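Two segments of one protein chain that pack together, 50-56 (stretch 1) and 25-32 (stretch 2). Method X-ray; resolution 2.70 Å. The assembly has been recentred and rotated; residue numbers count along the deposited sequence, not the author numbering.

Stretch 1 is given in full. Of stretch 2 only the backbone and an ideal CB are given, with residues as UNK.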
# COMPACT_ATOMS: atom_id res chain seq x y z
N PRO A 50 11.75 2.80 -4.49
CA PRO A 50 11.33 3.05 -3.15
C PRO A 50 11.19 4.55 -2.93
O PRO A 50 12.10 5.32 -3.28
CB PRO A 50 12.46 2.48 -2.33
CG PRO A 50 13.02 1.40 -3.17
CD PRO A 50 13.04 2.09 -4.49
N THR A 51 10.07 4.94 -2.36
CA THR A 51 9.76 6.31 -2.17
C THR A 51 10.93 7.16 -1.67
O THR A 51 11.16 8.28 -2.17
CB THR A 51 8.59 6.44 -1.20
OG1 THR A 51 7.46 5.79 -1.75
CG2 THR A 51 8.24 7.88 -1.01
N ASN A 52 11.68 6.67 -0.68
CA ASN A 52 12.73 7.50 -0.09
C ASN A 52 13.90 7.74 -1.06
O ASN A 52 14.62 8.73 -0.95
CB ASN A 52 13.24 6.93 1.23
CG ASN A 52 13.82 5.56 1.08
OD1 ASN A 52 13.23 4.70 0.44
ND2 ASN A 52 14.99 5.34 1.67
N ILE A 53 14.06 6.84 -2.03
CA ILE A 53 15.14 6.91 -3.00
C ILE A 53 14.73 7.83 -4.14
O ILE A 53 15.53 8.65 -4.61
CB ILE A 53 15.45 5.52 -3.58
CG1 ILE A 53 15.90 4.58 -2.47
CG2 ILE A 53 16.57 5.59 -4.61
CD1 ILE A 53 17.31 4.82 -1.98
N ALA A 54 13.48 7.66 -4.58
CA ALA A 54 12.93 8.47 -5.65
C ALA A 54 13.00 9.93 -5.26
O ALA A 54 13.33 10.79 -6.07
CB ALA A 54 11.51 8.06 -5.92
N PHE A 55 12.72 10.20 -4.00
CA PHE A 55 12.82 11.53 -3.43
C PHE A 55 14.24 12.06 -3.44
O PHE A 55 14.44 13.26 -3.59
CB PHE A 55 12.31 11.47 -1.98
CG PHE A 55 12.55 12.72 -1.18
CD1 PHE A 55 12.04 13.95 -1.59
CD2 PHE A 55 13.23 12.66 0.02
CE1 PHE A 55 12.24 15.08 -0.82
CE2 PHE A 55 13.44 13.78 0.78
CZ PHE A 55 12.94 14.99 0.36
N GLU A 56 15.21 11.17 -3.22
CA GLU A 56 16.63 11.59 -3.17
C GLU A 56 17.11 11.96 -4.59
O GLU A 56 17.75 12.98 -4.80
CB GLU A 56 17.50 10.48 -2.54
CG GLU A 56 19.01 10.77 -2.51
CD GLU A 56 19.85 9.64 -1.90
OE1 GLU A 56 19.35 8.95 -0.99
OE2 GLU A 56 21.03 9.46 -2.32
N UNK A 25 8.69 11.52 7.74
CA UNK A 25 7.96 10.23 7.61
C UNK A 25 7.89 9.75 6.17
O UNK A 25 7.67 10.54 5.28
CB UNK A 25 6.54 10.36 8.16
N UNK A 26 8.08 8.47 5.95
CA UNK A 26 7.83 7.85 4.63
C UNK A 26 6.56 7.01 4.67
O UNK A 26 6.54 5.94 5.27
CB UNK A 26 9.02 6.98 4.20
N UNK A 27 5.51 7.48 4.01
CA UNK A 27 4.23 6.88 4.14
C UNK A 27 3.77 6.48 2.76
O UNK A 27 3.25 7.29 2.00
CB UNK A 27 3.24 7.82 4.82
N UNK A 28 3.95 5.19 2.46
CA UNK A 28 3.60 4.58 1.19
C UNK A 28 4.36 5.32 0.09
O UNK A 28 5.58 5.32 0.07
CB UNK A 28 2.09 4.62 0.95
N UNK A 29 3.62 5.97 -0.80
CA UNK A 29 4.20 6.72 -1.90
C UNK A 29 4.62 8.16 -1.54
O UNK A 29 5.13 8.88 -2.41
CB UNK A 29 3.20 6.76 -3.05
N UNK A 30 4.45 8.58 -0.28
CA UNK A 30 4.67 9.99 0.07
C UNK A 30 5.77 10.27 1.10
O UNK A 30 6.16 9.40 1.88
CB UNK A 30 3.36 10.57 0.60
N UNK A 31 6.26 11.50 1.08
CA UNK A 31 7.20 12.00 2.08
C UNK A 31 6.59 13.21 2.82
O UNK A 31 6.12 14.17 2.20
CB UNK A 31 8.53 12.38 1.42
N UNK A 32 6.58 13.14 4.16
CA UNK A 32 6.11 14.25 4.98
C UNK A 32 7.19 14.75 5.90
O UNK A 32 8.05 13.99 6.27
CB UNK A 32 4.88 13.84 5.80

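Position 25 lies on the first strand of a hairpin. Its ideal CB has nothing of stretch 1 within 5.5 Å, so stretch 1 sets no preference; the residue is Ala 25, which makes no contact.

At position 26 CA-to-CB points toward stretch 1. The ideal CB is 5.2 Å from CB of Asn 52 and 5.3 Å from CG2 of Thr 51, a gap that admits one or two further carbons, and the nearby atoms are largely carbon. Valine, isoleucine, leucine or threonine would be reasonable. The residue is Val 26, chi1 t: its CG1 reaches 4.0 Å from CB of Thr 51, and its CG2 lies 4.2 Å from CB of Asn 52, so the two methyls meet successive residues of the helix.

Position 27 points away and is unconstrained by stretch 1; an extended phi/psi of -123/99 suits a beta-branched residue, among others. It is Val 27.

Position 28 follows in a type II' turn running from 27 to 30. Its phi/psi of 58/-116 favours glycine most, with asparagine a plausible alternative. The CB points away, but the carbonyl faces the helix: Thr 51 OG1 donates a hydrogen bond to O of position 28 at 2.7 Å. The residue is Asn 28.

Position 29 has phi/psi of -85/1, ordinary for the third residue of such a turn. The backbone comes close, its CA 3.4 Å from OG1 of Thr 51, yet CA-to-CB points away, so small or polar residues such as serine, asparagine or aspartate would all fit. It is Asp 29.

Position 30 closes the turn, its N bonded to O of Val 27 at 2.9 Å. CB again points away, leaving room for a long or charged chain. Lys 30 uses it locally, with NZ 3.2 Å from OD1 of Asp 29 in a salt bridge.

Position 31 returns toward stretch 1. Its ideal CB is 4.8 Å from CG of Phe 55 and 5.1 Å from CG2 of Thr 51, an apolar groove suited to isoleucine, valine or leucine. Ile 31 places CG1 3.9 Å from CG2 of Thr 51 and 4.2 Å from CB of Phe 55, sets CG2 over one face of the Phe 55 ring, and extends CD1 to 4.3 Å from CA of Asn 52.

Position 32 is out of reach, so many residues would serve; it is Phe 32.

Stretch 2 25-32: AVVNDKIF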
# COMPACT_ATOMS: atom_id res chain seq x y z
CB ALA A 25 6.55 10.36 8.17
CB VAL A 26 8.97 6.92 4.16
CG1 VAL A 26 8.70 6.40 2.76
CG2 VAL A 26 10.31 7.64 4.21
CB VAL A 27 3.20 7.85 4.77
CG1 VAL A 27 1.94 7.08 5.18
CG2 VAL A 27 3.80 8.60 5.97
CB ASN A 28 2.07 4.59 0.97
CG ASN A 28 1.31 3.81 2.03
OD1 ASN A 28 0.32 4.30 2.56
ND2 ASN A 28 1.77 2.59 2.36
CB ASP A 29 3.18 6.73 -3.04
CG ASP A 29 1.92 7.50 -2.66
OD1 ASP A 29 1.40 8.25 -3.50
OD2 ASP A 29 1.47 7.37 -1.50
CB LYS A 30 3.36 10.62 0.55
CG LYS A 30 2.28 10.60 -0.52
CD LYS A 30 0.96 11.19 -0.03
CE LYS A 30 -0.24 10.44 -0.61
NZ LYS A 30 -0.27 10.54 -2.09
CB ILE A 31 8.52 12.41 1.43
CG1 ILE A 31 9.17 11.22 0.73
CG2 ILE A 31 9.46 13.01 2.46
CD1 ILE A 31 9.96 10.30 1.64
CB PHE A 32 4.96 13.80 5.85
CG PHE A 32 3.74 13.41 5.09
CD1 PHE A 32 2.68 14.28 4.98
CD2 PHE A 32 3.64 12.16 4.52
CE1 PHE A 32 1.54 13.91 4.28
CE2 PHE A 32 2.49 11.78 3.86
CZ PHE A 32 1.45 12.65 3.74
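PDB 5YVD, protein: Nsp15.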